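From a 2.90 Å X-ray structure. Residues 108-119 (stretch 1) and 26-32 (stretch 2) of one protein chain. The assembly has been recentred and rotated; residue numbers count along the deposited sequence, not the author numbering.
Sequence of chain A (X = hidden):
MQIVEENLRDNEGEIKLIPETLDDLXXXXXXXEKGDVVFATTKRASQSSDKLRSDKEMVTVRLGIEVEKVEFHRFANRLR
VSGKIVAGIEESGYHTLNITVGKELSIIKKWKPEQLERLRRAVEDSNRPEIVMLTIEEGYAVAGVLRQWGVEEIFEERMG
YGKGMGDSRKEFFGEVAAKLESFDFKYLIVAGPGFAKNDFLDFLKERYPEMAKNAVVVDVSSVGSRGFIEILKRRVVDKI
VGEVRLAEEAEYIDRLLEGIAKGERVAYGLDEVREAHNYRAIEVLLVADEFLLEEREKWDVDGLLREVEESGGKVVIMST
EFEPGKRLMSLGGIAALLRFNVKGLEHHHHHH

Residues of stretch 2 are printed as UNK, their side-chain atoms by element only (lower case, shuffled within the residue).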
# COMPACT_ATOMS: atom_id res chain seq x y z
N ILE A 108 6.09 -20.64 -3.61
CA ILE A 108 5.55 -21.92 -4.03
C ILE A 108 5.66 -22.86 -2.84
O ILE A 108 6.76 -23.14 -2.38
CB ILE A 108 6.34 -22.50 -5.21
CG1 ILE A 108 6.38 -21.47 -6.34
CG2 ILE A 108 5.70 -23.79 -5.68
CD1 ILE A 108 7.19 -21.91 -7.54
N LYS A 109 4.51 -23.33 -2.36
CA LYS A 109 4.45 -24.23 -1.21
C LYS A 109 3.04 -24.78 -1.08
O LYS A 109 2.17 -24.56 -1.94
CB LYS A 109 4.75 -23.44 0.08
CG LYS A 109 3.74 -22.31 0.32
CD LYS A 109 4.13 -21.35 1.44
CE LYS A 109 4.18 -22.05 2.79
NZ LYS A 109 4.59 -21.13 3.89
N LYS A 110 2.83 -25.51 0.01
CA LYS A 110 1.52 -26.05 0.33
C LYS A 110 1.06 -24.96 1.30
O LYS A 110 1.73 -24.69 2.29
CB LYS A 110 1.65 -27.40 1.05
CG LYS A 110 2.22 -27.35 2.47
CD LYS A 110 2.44 -28.75 3.04
CE LYS A 110 2.84 -28.72 4.51
NZ LYS A 110 1.75 -28.22 5.40
N TRP A 111 -0.06 -24.32 0.99
CA TRP A 111 -0.56 -23.25 1.84
C TRP A 111 -1.50 -23.66 2.97
O TRP A 111 -2.39 -24.50 2.79
CB TRP A 111 -1.23 -22.19 0.97
CG TRP A 111 -0.30 -21.61 -0.04
CD1 TRP A 111 0.13 -22.21 -1.18
CD2 TRP A 111 0.34 -20.33 0.01
NE1 TRP A 111 1.01 -21.38 -1.84
CE2 TRP A 111 1.16 -20.23 -1.13
CE3 TRP A 111 0.31 -19.27 0.93
CZ2 TRP A 111 1.94 -19.09 -1.39
CZ3 TRP A 111 1.08 -18.14 0.66
CH2 TRP A 111 1.89 -18.06 -0.48
N LYS A 112 -1.30 -23.05 4.13
CA LYS A 112 -2.15 -23.32 5.29
C LYS A 112 -3.23 -22.25 5.26
O LYS A 112 -3.00 -21.14 4.77
CB LYS A 112 -1.36 -23.21 6.59
CG LYS A 112 -0.09 -24.03 6.61
CD LYS A 112 0.70 -23.77 7.88
CE LYS A 112 2.15 -24.16 7.67
NZ LYS A 112 2.69 -23.40 6.51
N PRO A 113 -4.42 -22.56 5.78
CA PRO A 113 -5.51 -21.58 5.78
C PRO A 113 -5.14 -20.22 6.40
O PRO A 113 -5.52 -19.17 5.88
CB PRO A 113 -6.62 -22.30 6.56
CG PRO A 113 -6.37 -23.75 6.23
CD PRO A 113 -4.86 -23.84 6.35
N GLU A 114 -4.37 -20.23 7.50
CA GLU A 114 -3.98 -18.99 8.16
C GLU A 114 -3.31 -18.00 7.20
O GLU A 114 -3.65 -16.82 7.17
CB GLU A 114 -3.00 -19.25 9.31
CG GLU A 114 -3.47 -20.22 10.39
CD GLU A 114 -3.04 -21.65 10.11
OE1 GLU A 114 -3.68 -22.32 9.27
OE2 GLU A 114 -2.05 -22.09 10.74
N GLN A 115 -2.36 -18.51 6.42
CA GLN A 115 -1.61 -17.70 5.47
C GLN A 115 -2.50 -17.20 4.34
O GLN A 115 -2.42 -16.04 3.91
CB GLN A 115 -0.45 -18.54 4.92
CG GLN A 115 0.35 -19.23 6.02
CD GLN A 115 1.29 -20.30 5.51
OE1 GLN A 115 0.92 -21.15 4.70
NE2 GLN A 115 2.52 -20.28 6.00
N LEU A 116 -3.36 -18.08 3.85
CA LEU A 116 -4.26 -17.70 2.77
C LEU A 116 -5.20 -16.63 3.30
O LEU A 116 -5.55 -15.70 2.58
CB LEU A 116 -5.02 -18.93 2.27
CG LEU A 116 -4.71 -19.36 0.83
CD1 LEU A 116 -3.22 -19.20 0.54
CD2 LEU A 116 -5.14 -20.80 0.62
N GLU A 117 -5.59 -16.75 4.56
CA GLU A 117 -6.48 -15.76 5.17
C GLU A 117 -5.77 -14.42 5.24
O GLU A 117 -6.28 -13.41 4.77
CB GLU A 117 -6.90 -16.21 6.56
CG GLU A 117 -7.80 -15.22 7.30
CD GLU A 117 -8.98 -14.74 6.46
OE1 GLU A 117 -9.59 -15.57 5.75
OE2 GLU A 117 -9.31 -13.53 6.53
N ARG A 118 -4.58 -14.44 5.83
CA ARG A 118 -3.78 -13.23 5.97
C ARG A 118 -3.56 -12.56 4.62
O ARG A 118 -3.49 -11.33 4.53
CB ARG A 118 -2.42 -13.57 6.61
CG ARG A 118 -1.45 -12.40 6.72
CD ARG A 118 -2.08 -11.17 7.37
NE ARG A 118 -2.59 -11.45 8.71
CZ ARG A 118 -3.40 -10.64 9.38
NH1 ARG A 118 -3.80 -9.49 8.83
NH2 ARG A 118 -3.83 -10.97 10.60
N LEU A 119 -3.45 -13.36 3.56
CA LEU A 119 -3.24 -12.77 2.25
C LEU A 119 -4.50 -12.05 1.79
O LEU A 119 -4.43 -10.98 1.19
CB LEU A 119 -2.81 -13.82 1.23
CG LEU A 119 -1.35 -14.29 1.32
CD1 LEU A 119 -1.01 -15.20 0.16
CD2 LEU A 119 -0.44 -13.08 1.30
N UNK A 26 6.14 -7.33 6.47
CA UNK A 26 6.19 -7.98 7.77
C UNK A 26 5.43 -9.32 7.74
O UNK A 26 5.89 -10.32 8.31
c UNK A 26 3.38 -9.99 12.77
c UNK A 26 3.45 -8.85 10.61
c UNK A 26 5.32 -8.78 12.16
n UNK A 26 6.58 -8.24 12.20
c UNK A 26 5.60 -7.07 8.85
c UNK A 26 5.72 -7.63 10.22
c UNK A 26 2.78 -9.64 11.54
c UNK A 26 6.81 -7.55 11.04
c UNK A 26 4.65 -9.57 13.09
c UNK A 26 4.75 -8.41 10.92
N UNK A 27 4.28 -9.35 7.07
CA UNK A 27 3.51 -10.60 7.01
C UNK A 27 4.20 -11.66 6.17
O UNK A 27 4.22 -12.83 6.54
n UNK A 27 -0.15 -8.27 8.52
c UNK A 27 0.48 -8.48 7.32
c UNK A 27 1.21 -9.62 7.45
c UNK A 27 2.10 -10.34 6.49
n UNK A 27 0.99 -10.06 8.74
c UNK A 27 0.17 -9.23 9.36
N UNK A 28 4.76 -11.25 5.03
CA UNK A 28 5.45 -12.17 4.14
C UNK A 28 6.58 -12.90 4.85
O UNK A 28 6.85 -14.07 4.57
c UNK A 28 5.03 -10.85 1.90
c UNK A 28 6.01 -11.41 2.93
c UNK A 28 5.75 -9.88 0.97
c UNK A 28 4.41 -11.99 1.10
N UNK A 29 7.25 -12.19 5.76
CA UNK A 29 8.36 -12.75 6.54
C UNK A 29 7.93 -13.97 7.35
O UNK A 29 8.73 -14.87 7.60
c UNK A 29 8.93 -11.68 7.46
c UNK A 29 10.11 -12.13 8.32
n UNK A 29 10.78 -13.40 10.33
n UNK A 29 10.77 -15.51 9.40
c UNK A 29 9.66 -12.88 9.55
n UNK A 29 12.28 -15.00 11.04
c UNK A 29 11.28 -14.63 10.25
N UNK A 30 6.67 -14.02 7.77
CA UNK A 30 6.19 -15.15 8.54
C UNK A 30 5.40 -16.11 7.65
O UNK A 30 5.12 -17.24 8.04
c UNK A 30 6.20 -13.93 10.75
c UNK A 30 7.95 -13.93 12.43
c UNK A 30 7.11 -14.62 11.54
c UNK A 30 6.96 -11.84 11.74
c UNK A 30 6.13 -12.54 10.86
c UNK A 30 5.37 -14.66 9.73
c UNK A 30 7.88 -12.54 12.52
N UNK A 31 5.04 -15.64 6.46
CA UNK A 31 4.32 -16.48 5.50
C UNK A 31 5.36 -17.39 4.83
O UNK A 31 5.18 -18.61 4.76
c UNK A 31 3.61 -15.63 4.41
c UNK A 31 1.44 -15.77 5.73
c UNK A 31 3.15 -16.51 3.28
c UNK A 31 2.42 -14.88 5.01
N UNK A 32 6.44 -16.80 4.34
CA UNK A 32 7.52 -17.56 3.71
C UNK A 32 8.20 -18.39 4.79
O UNK A 32 8.58 -17.87 5.84
c UNK A 32 7.94 -15.81 1.98
c UNK A 32 8.56 -16.63 3.10
c UNK A 32 8.79 -14.64 1.56
c UNK A 32 9.73 -17.45 2.59
O HOH W 1 3.14 -18.73 8.48

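Position 26 carries one carbon followed by fused five- and six-membered rings holding eight carbons and one nitrogen. The side chain makes no close contact with stretch 1. Fused rings with a single nitrogen identify Trp26. Its ring nitrogen is hydrogen-bonded elsewhere in the structure.

Position 27 has one carbon and then a five-membered ring of three carbons and two nitrogens. CA-to-CB points toward stretch 1, and the ring meets Arg118. Such a ring is an imidazole, so this is His27. Arg118 CD lies 3.5 Å from His27 ND1 and sits over the ring face, 5° off the ring normal, in a CH-pi contact. The guanidinium of Arg118 lies flat on the same ring, with the planes at 6° and the centres 4.4 Å apart.

Position 28 has four carbons, forked at the second. It makes no close contact with stretch 1. The fork marks Leu28. Its CA-to-CB bond points away from stretch 1.

Position 29 has three carbons, a nitrogen, and a carbon bearing two more nitrogens. That end group is a guanidinium, so the residue is Arg29. It is out of reach of stretch 1.

Position 30 has one carbon and a six-carbon ring. The ring carries no further atom, which gives Phe30. The ring leads away from stretch 1, but the backbone takes part. Water 1 donates to Phe30 O at 2.5 Å and accepts from Gln115 NE2 at 3.0 Å, bridging the two.

Position 31 has four carbons, forked at the first, with one arm two carbons long. The side chain reaches Trp111 and Gln115. The branching gives Ile31. Its CG2 lies 3.7 Å from Trp111 CZ3, and its CD1 lies 3.4 Å from Gln115 CB. Lys109 NZ donates a hydrogen bond to Ile31 O at 2.7 Å. Gln115 NE2 is 3.4 Å from Ile31 O, but the angle is too poor for a hydrogen bond.

Position 32 has the same four-carbon pattern, forked at the first with one two-carbon arm. It is Ile32. CA-to-CB points away from stretch 1, and this residue is the first to leave helical phi/psi.

The two helices run nearly antiparallel, at 163°, with axes 10.8 Å apart at closest approach. Ile31 has the largest covered area and packs against Trp111 and Gln115. Lys109 binds its carbonyl near the helix end. Gln115 is also held within stretch 1, where Lys112 N donates to Gln115 OE1 at 3.0 Å. About one turn back along stretch 2, His27 stacks with Arg118.

Stretch 2, residues 26-32: WHLRFII
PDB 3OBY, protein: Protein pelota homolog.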